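Local structure of UPF0342 protein yheA (Bacillus subtilis, 2OEE) at the interface of chains A and B. The protein is of unknown function but belongs to the all-helical YlbF/YmcA (Com_YlbF) family, and its two copies form a two-fold symmetric, probably biological, pair in the deposited assembly. Numbering follows the deposited sequence. Chains: chain A/B, UPF0342 protein yheA.

Contact 1: the interface of chains A and B. Residues chain A 26, 29, 46; chain B 111-112.
The ring of A:Tyr29 meets both B:Leu111 and B:Tyr112, the last modelled residues of chain B, from one side of its plane: the leucine over the face, the tyrosine toward the CD1/CE1 edge. Against B:Tyr112 the rings are edge-to-face, with centroids 4.7 Å apart and planes inclined by 58°; the CE1 rim of A:Tyr29 lies above the B:Tyr112 face. B:Leu111 runs antiparallel to A:Tyr29, and its methyl CD1 lies 3.6 Å from ring atom CD2. With CG trans to the backbone N (chi1 -176°), the A:Tyr29 ring swings out from helix 20-34 to lie over this leucine. The same CD1 touches CG of A:Lys26, 3.8 Å away, where the aliphatic stem of the lysine supplies an apolar wall while its amine continues beyond.

A:Arg46 presents the face of its guanidinium to the rim of B:Tyr112: CD1 of the ring sits 3.4 Å above CZ, the planes 81° apart. Its NH1 also donates a long, bent hydrogen bond to the phenol OH of A:Tyr29, at 3.3 Å, which may weakly steady both groups. A water joins that OH to the carbonyl O of B:Leu111.

Helices 20-34 and 36-48 of chain A thus receive the end of helix 106-111 of chain B and the tyrosine just after it.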
# COMPACT_ATOMS: atom_id res chain seq x y z
N LYS A 26 17.07 10.21 -2.42
CA LYS A 26 17.37 11.46 -1.71
C LYS A 26 18.44 12.27 -2.44
O LYS A 26 18.32 13.48 -2.58
CB LYS A 26 17.84 11.19 -0.26
CG LYS A 26 18.18 12.48 0.49
CD LYS A 26 18.52 12.24 1.98
CE LYS A 26 18.66 13.58 2.74
NZ LYS A 26 19.70 14.47 2.11
N TYR A 29 16.87 13.77 -5.54
CA TYR A 29 15.95 14.80 -5.12
C TYR A 29 16.70 16.09 -4.78
O TYR A 29 16.30 17.17 -5.19
CB TYR A 29 15.11 14.30 -3.93
CG TYR A 29 14.07 15.26 -3.49
CD1 TYR A 29 12.82 15.29 -4.10
CD2 TYR A 29 14.32 16.17 -2.46
CE1 TYR A 29 11.85 16.18 -3.68
CE2 TYR A 29 13.35 17.08 -2.04
CZ TYR A 29 12.12 17.07 -2.67
OH TYR A 29 11.14 17.95 -2.29
N ARG A 46 4.97 18.69 -10.28
CA ARG A 46 4.35 18.26 -9.07
C ARG A 46 3.05 19.01 -8.79
O ARG A 46 2.10 18.40 -8.43
CB ARG A 46 5.32 18.27 -7.91
CG ARG A 46 6.14 17.06 -7.82
CD ARG A 46 7.19 17.08 -6.72
NE ARG A 46 6.67 17.03 -5.37
CZ ARG A 46 7.30 17.46 -4.26
NH1 ARG A 46 8.54 17.93 -4.25
NH2 ARG A 46 6.67 17.40 -3.10
N LEU B 111 11.26 13.52 3.07
CA LEU B 111 12.02 13.97 1.90
C LEU B 111 11.28 15.04 1.08
O LEU B 111 11.88 16.03 0.71
CB LEU B 111 12.41 12.79 1.02
CG LEU B 111 13.26 13.04 -0.22
CD1 LEU B 111 14.59 13.71 0.15
CD2 LEU B 111 13.50 11.71 -0.95
N TYR B 112 9.99 14.81 0.83
CA TYR B 112 9.17 15.69 -0.03
C TYR B 112 8.49 16.84 0.72
O TYR B 112 8.51 16.88 1.96
CB TYR B 112 8.13 14.85 -0.78
CG TYR B 112 8.75 14.05 -1.89
CD1 TYR B 112 8.70 14.50 -3.21
CD2 TYR B 112 9.43 12.87 -1.62
CE1 TYR B 112 9.29 13.77 -4.24
CE2 TYR B 112 10.03 12.13 -2.64
CZ TYR B 112 9.96 12.59 -3.93
OH TYR B 112 10.56 11.86 -4.93
O HOH W 1 11.54 18.93 0.75

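Contact 2: the interface of chains A and B. Residues chain A 22, 25, 29, 42, 86, 90; chain B 108, 111-112.
In this YlbF/YmcA-family protein, B:Tyr112 directs its phenol toward A:Glu90 on the long helix 81-104, giving the interface of the deposited assembly a polar end and an apolar flank here. The polar link is a hydrogen bond from B:Tyr112 OH to carboxylate OE2 of A:Glu90, received on the anti lone pair, away from the other oxygen. The modelled separation is implausibly short, so its length is doubtful. A glutamate suits the place because it can reach inward from its helix and accept a hydrogen bond from the phenol; its chain beyond CG is extended. A:Phe42 adds a second-shell wall, with OE2 of A:Glu90 at its ring edge and CD2 of A:Leu86 3.5 Å above its face.

Apolar contacts form the flank. A:Leu25 sends CD2 to within 3.6 Å of CD2 of B:Leu108, the two side chains crossing nearly at right angles, and its CG lies 4.0 Å from CD2 of B:Leu111. Its second methyl, CD1, faces the B:Tyr112 OH. A:Phe22 meets the same B:Leu108 methyl with its ring edge, CE1 at 3.9 Å.

In the aromatic packing, A:Tyr29 sets its CE1 edge over one face of B:Tyr112; a serine at A:Tyr29 would probably leave the B:Tyr112 ring without its edge-to-face neighbour and freer to turn.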
# COMPACT_ATOMS: atom_id res chain seq x y z
N PHE A 22 17.00 4.39 -0.86
CA PHE A 22 16.54 5.64 -0.29
C PHE A 22 17.62 6.72 -0.47
O PHE A 22 17.30 7.86 -0.82
CB PHE A 22 16.16 5.52 1.20
CG PHE A 22 15.72 6.83 1.78
CD1 PHE A 22 14.45 7.32 1.51
CD2 PHE A 22 16.61 7.62 2.50
CE1 PHE A 22 14.05 8.57 1.99
CE2 PHE A 22 16.22 8.87 2.98
CZ PHE A 22 14.93 9.35 2.72
N LEU A 25 17.57 7.97 -4.03
CA LEU A 25 16.41 8.82 -4.28
C LEU A 25 16.62 10.20 -3.67
O LEU A 25 16.35 11.22 -4.33
CB LEU A 25 15.12 8.19 -3.72
CG LEU A 25 13.79 8.95 -3.81
CD1 LEU A 25 13.34 9.29 -5.27
CD2 LEU A 25 12.67 8.19 -3.06
N TYR A 29 16.87 13.77 -5.54
CA TYR A 29 15.95 14.80 -5.12
C TYR A 29 16.70 16.09 -4.78
O TYR A 29 16.30 17.17 -5.19
CB TYR A 29 15.11 14.30 -3.93
CG TYR A 29 14.07 15.26 -3.49
CD1 TYR A 29 12.82 15.29 -4.10
CD2 TYR A 29 14.32 16.17 -2.46
CE1 TYR A 29 11.85 16.18 -3.68
CE2 TYR A 29 13.35 17.08 -2.04
CZ TYR A 29 12.12 17.07 -2.67
OH TYR A 29 11.14 17.95 -2.29
N PHE A 42 10.44 20.66 -12.09
CA PHE A 42 9.95 19.53 -11.28
C PHE A 42 8.80 20.00 -10.36
O PHE A 42 7.78 19.32 -10.23
CB PHE A 42 11.09 18.92 -10.47
CG PHE A 42 10.69 17.68 -9.66
CD1 PHE A 42 10.33 16.50 -10.29
CD2 PHE A 42 10.71 17.72 -8.27
CE1 PHE A 42 9.98 15.35 -9.54
CE2 PHE A 42 10.37 16.58 -7.50
CZ PHE A 42 10.00 15.40 -8.15
N LEU A 86 15.32 11.12 -11.48
CA LEU A 86 14.56 11.27 -10.24
C LEU A 86 13.16 10.62 -10.33
O LEU A 86 12.76 9.87 -9.43
CB LEU A 86 14.47 12.76 -9.82
CG LEU A 86 13.51 13.11 -8.67
CD1 LEU A 86 13.88 12.34 -7.36
CD2 LEU A 86 13.47 14.62 -8.45
N GLU A 90 11.71 7.56 -8.24
CA GLU A 90 10.38 7.59 -7.60
C GLU A 90 9.51 6.39 -7.96
O GLU A 90 8.92 5.78 -7.07
CB GLU A 90 9.58 8.85 -7.97
CG GLU A 90 10.22 10.16 -7.51
CD GLU A 90 9.31 11.34 -7.80
OE1 GLU A 90 8.64 11.33 -8.85
OE2 GLU A 90 9.24 12.25 -6.95
N LEU B 108 9.96 8.93 3.17
CA LEU B 108 9.59 9.57 1.89
C LEU B 108 8.85 10.90 2.11
O LEU B 108 9.14 11.90 1.47
CB LEU B 108 8.77 8.60 1.02
CG LEU B 108 9.51 7.28 0.76
CD1 LEU B 108 8.64 6.20 0.06
CD2 LEU B 108 10.81 7.54 -0.02
N LEU B 111 11.26 13.52 3.07
CA LEU B 111 12.02 13.97 1.90
C LEU B 111 11.28 15.04 1.08
O LEU B 111 11.88 16.03 0.71
CB LEU B 111 12.41 12.79 1.02
CG LEU B 111 13.26 13.04 -0.22
CD1 LEU B 111 14.59 13.71 0.15
CD2 LEU B 111 13.50 11.71 -0.95
N TYR B 112 9.99 14.81 0.83
CA TYR B 112 9.17 15.69 -0.03
C TYR B 112 8.49 16.84 0.72
O TYR B 112 8.51 16.88 1.96
CB TYR B 112 8.13 14.85 -0.78
CG TYR B 112 8.75 14.05 -1.89
CD1 TYR B 112 8.70 14.50 -3.21
CD2 TYR B 112 9.43 12.87 -1.62
CE1 TYR B 112 9.29 13.77 -4.24
CE2 TYR B 112 10.03 12.13 -2.64
CZ TYR B 112 9.96 12.59 -3.93
OH TYR B 112 10.56 11.86 -4.93
O HOH W 2 11.54 18.93 0.75

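Contact 3: the interface of chains A and B. Residues chain A 6, 9-10, 13; chain B 100, 103-104, 106.
Helix 5-17 of chain A lies against the C-terminal end of helix 81-104 of chain B and the start of helix 106-111, in a largely hydrophobic helix-to-helix patch of the two-fold interface between the copies. B:Ile103 is the main apolar projection from chain B, with 92 Å² of its surface hidden by chain A. Its two branches divide the work on A:Tyr10: CG2 approaches ring atom CE1 at 3.5 Å, while CD1 lies 3.6 Å from the phenol OH. CG1 is trans to the carbonyl carbon (chi1 -72°), which lets both branches reach along the tyrosine ring as the side chains cross nearly at right angles. Replacing A:Tyr10 with a serine would probably deprive both branches of B:Ile103 of their aromatic partner and open a gap beside them.

A:Ala9 suits its place because its small CB admits the methyl CD2 of B:Leu100 at 3.7 Å. That methyl also touches CD1 of A:Tyr6, 3.9 Å away, so it meets both an alanine and an aromatic ring.

Farther along, A:Glu13, its chain extended beyond CG, passes its stem over the backbone carbonyl of B:Ile103. The length of this acidic side chain carries its carboxylate on to chain B's next helix, where OE2 lies 3.6 Å from CB of B:Lys106.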
# COMPACT_ATOMS: atom_id res chain seq x y z
N TYR A 6 3.47 -4.09 14.51
CA TYR A 6 4.02 -2.72 14.57
C TYR A 6 5.50 -2.68 14.88
O TYR A 6 6.23 -1.91 14.25
CB TYR A 6 3.20 -1.81 15.50
CG TYR A 6 1.79 -1.68 15.06
CD1 TYR A 6 1.46 -0.99 13.90
CD2 TYR A 6 0.77 -2.28 15.79
CE1 TYR A 6 0.13 -0.90 13.48
CE2 TYR A 6 -0.54 -2.19 15.39
CZ TYR A 6 -0.86 -1.50 14.25
OH TYR A 6 -2.18 -1.43 13.88
N ALA A 9 7.09 -3.48 11.62
CA ALA A 9 6.90 -2.35 10.71
C ALA A 9 7.95 -1.25 10.98
O ALA A 9 8.47 -0.66 10.03
CB ALA A 9 5.51 -1.78 10.83
N TYR A 10 8.27 -1.01 12.26
CA TYR A 10 9.31 -0.01 12.58
C TYR A 10 10.71 -0.49 12.20
O TYR A 10 11.54 0.31 11.79
CB TYR A 10 9.25 0.44 14.05
CG TYR A 10 7.98 1.18 14.33
CD1 TYR A 10 7.66 2.33 13.63
CD2 TYR A 10 7.07 0.73 15.31
CE1 TYR A 10 6.49 3.02 13.87
CE2 TYR A 10 5.88 1.41 15.55
CZ TYR A 10 5.60 2.55 14.82
OH TYR A 10 4.44 3.26 15.03
N GLU A 13 10.67 0.23 8.44
CA GLU A 13 10.97 1.66 8.24
C GLU A 13 12.49 1.93 8.32
O GLU A 13 13.07 2.63 7.46
CB GLU A 13 10.21 2.52 9.28
CG GLU A 13 10.46 4.01 9.15
CD GLU A 13 9.95 4.81 10.33
OE1 GLU A 13 9.50 4.20 11.32
OE2 GLU A 13 10.02 6.07 10.27
N LEU B 100 0.57 0.41 8.27
CA LEU B 100 1.91 -0.09 8.02
C LEU B 100 2.59 0.72 6.95
O LEU B 100 3.76 1.09 7.11
CB LEU B 100 1.89 -1.56 7.66
CG LEU B 100 1.19 -2.27 8.80
CD1 LEU B 100 1.13 -3.70 8.41
CD2 LEU B 100 1.89 -2.05 10.20
N ILE B 103 3.63 4.12 8.21
CA ILE B 103 4.84 3.95 9.03
C ILE B 103 6.10 3.88 8.17
O ILE B 103 7.03 4.68 8.33
CB ILE B 103 4.73 2.70 9.94
CG1 ILE B 103 3.72 2.96 11.07
CG2 ILE B 103 6.12 2.27 10.49
CD1 ILE B 103 3.43 1.74 11.95
N ILE B 104 6.12 2.94 7.23
CA ILE B 104 7.33 2.66 6.45
C ILE B 104 7.65 3.76 5.44
O ILE B 104 8.82 3.94 5.06
CB ILE B 104 7.26 1.30 5.74
CG1 ILE B 104 6.20 1.34 4.62
CG2 ILE B 104 7.01 0.19 6.76
CD1 ILE B 104 6.27 0.19 3.62
N LYS B 106 7.22 7.01 5.96
CA LYS B 106 7.61 8.25 6.67
C LYS B 106 8.89 8.90 6.11
O LYS B 106 8.92 10.12 5.94
CB LYS B 106 7.84 7.96 8.14
CG LYS B 106 7.36 9.04 9.06
CD LYS B 106 6.17 8.48 9.85
CE LYS B 106 4.83 8.68 9.16
NZ LYS B 106 4.10 9.86 9.69

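Contact 4: the interface of chains A and B. Residues chain A 16, 97, 100-101; chain B 5, 101, 104-105.
At the two-fold axis of the deposited assembly, the long helices 81-104 of this YlbF/YmcA-family protein pair through an asparagine-to-asparagine bridge. The amides of A:Asn101 and B:Asn101 come from opposite directions and are nearly coplanar, their planes 8° apart. Each ND2 donates to the other residue's OD1: the bond from B:Asn101 ND2 to A:Asn101 OD1 is 2.7 Å, almost straight at 175°, and falls on a lone pair in the carbonyl plane. The reciprocal bond has the same geometry. Asparagine suits this place because one short amide carries both a donor and an acceptor, and two symmetry-related copies can satisfy each other. A:Asn101 ND2 also donates to the backbone O of A:Ile97 at 2.8 Å, with the donor well above that carbonyl plane, so the two acceptors together limit rotation of the amide.

Apolar groups border the pair. A:Ile97 and B:Ile104 reach toward each other tip to tip, their CD1 atoms 3.8 Å apart. With CG1 of A:Ile97 opposite the carbonyl carbon (chi1 -62°), its CG2 turns toward B:Asn101 and lies 4.0 Å from the selenium of B:Met105, a selenomethionine. The modelled ring of B:Phe5 clashes with A:Leu100, which makes its placement alongside A:Leu16 doubtful too.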
# COMPACT_ATOMS: atom_id res chain seq x y z
N LEU A 16 14.28 0.61 5.26
CA LEU A 16 14.11 1.57 4.16
C LEU A 16 14.97 2.82 4.34
O LEU A 16 15.69 3.24 3.40
CB LEU A 16 12.65 1.96 4.00
CG LEU A 16 12.37 2.87 2.79
CD1 LEU A 16 12.78 2.17 1.46
CD2 LEU A 16 10.90 3.28 2.76
N ILE A 97 7.55 -0.45 -2.70
CA ILE A 97 6.46 -0.44 -1.73
C ILE A 97 5.37 -1.44 -2.17
O ILE A 97 4.81 -2.17 -1.34
CB ILE A 97 5.88 0.98 -1.50
CG1 ILE A 97 6.96 1.91 -0.93
CG2 ILE A 97 4.65 0.94 -0.57
CD1 ILE A 97 7.68 1.40 0.31
N LEU A 100 6.57 -4.90 -1.29
CA LEU A 100 6.43 -5.16 0.13
C LEU A 100 5.01 -5.50 0.47
O LEU A 100 4.77 -6.45 1.22
CB LEU A 100 6.92 -3.98 0.95
CG LEU A 100 8.36 -3.73 0.53
CD1 LEU A 100 8.81 -2.54 1.30
CD2 LEU A 100 9.29 -4.99 0.73
N ASN A 101 4.07 -4.75 -0.11
CA ASN A 101 2.63 -4.98 0.08
C ASN A 101 2.16 -6.35 -0.41
O ASN A 101 1.50 -7.07 0.33
CB ASN A 101 1.79 -3.84 -0.51
CG ASN A 101 1.70 -2.63 0.44
OD1 ASN A 101 0.94 -2.64 1.38
ND2 ASN A 101 2.53 -1.62 0.22
N PHE B 5 15.60 -4.93 3.51
CA PHE B 5 14.21 -4.60 3.42
C PHE B 5 13.29 -5.83 3.17
O PHE B 5 12.20 -5.94 3.75
CB PHE B 5 14.10 -3.61 2.28
CG PHE B 5 12.80 -3.01 2.17
CD1 PHE B 5 12.52 -1.86 2.88
CD2 PHE B 5 11.84 -3.59 1.38
CE1 PHE B 5 11.29 -1.26 2.81
CE2 PHE B 5 10.60 -3.00 1.28
CZ PHE B 5 10.32 -1.82 2.01
N ASN B 101 1.84 1.03 5.89
CA ASN B 101 2.34 1.85 4.77
C ASN B 101 2.73 3.27 5.19
O ASN B 101 3.84 3.72 4.88
CB ASN B 101 1.36 1.86 3.59
CG ASN B 101 1.52 0.60 2.70
OD1 ASN B 101 2.42 0.53 1.90
ND2 ASN B 101 0.67 -0.39 2.91
N ILE B 104 6.12 2.94 7.23
CA ILE B 104 7.33 2.66 6.45
C ILE B 104 7.65 3.76 5.44
O ILE B 104 8.82 3.94 5.06
CB ILE B 104 7.26 1.30 5.74
CG1 ILE B 104 6.20 1.34 4.62
CG2 ILE B 104 7.01 0.19 6.76
CD1 ILE B 104 6.27 0.19 3.62
N MSE B 105 6.63 4.50 5.02
CA MSE B 105 6.80 5.56 4.03
C MSE B 105 7.14 6.94 4.63
O MSE B 105 7.32 7.92 3.90
CB MSE B 105 5.57 5.65 3.12
CG MSE B 105 5.37 4.38 2.23
SE MSE B 105 3.93 4.52 1.15
CE MSE B 105 4.47 5.86 0.08

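Contact 1 and contact 2 are parts of one surface, their C-alpha centres about 3 Å apart, and share A:Tyr29, B:Leu111 and B:Tyr112. Contact 3 and contact 4 form a second group, about 7 Å apart and joined through B:Ile104. Between the groups the centres are 15 to 19 Å apart, contact 2 to contact 4 being the shortest such span. Helix 81-104 runs through both regions, in chain A from contact 2 to contact 4. Because the interface is two-fold symmetric, the pattern recurs with the chains exchanged, so each modelled C-terminal end docks on its partner and the central pairing is flanked on both sides.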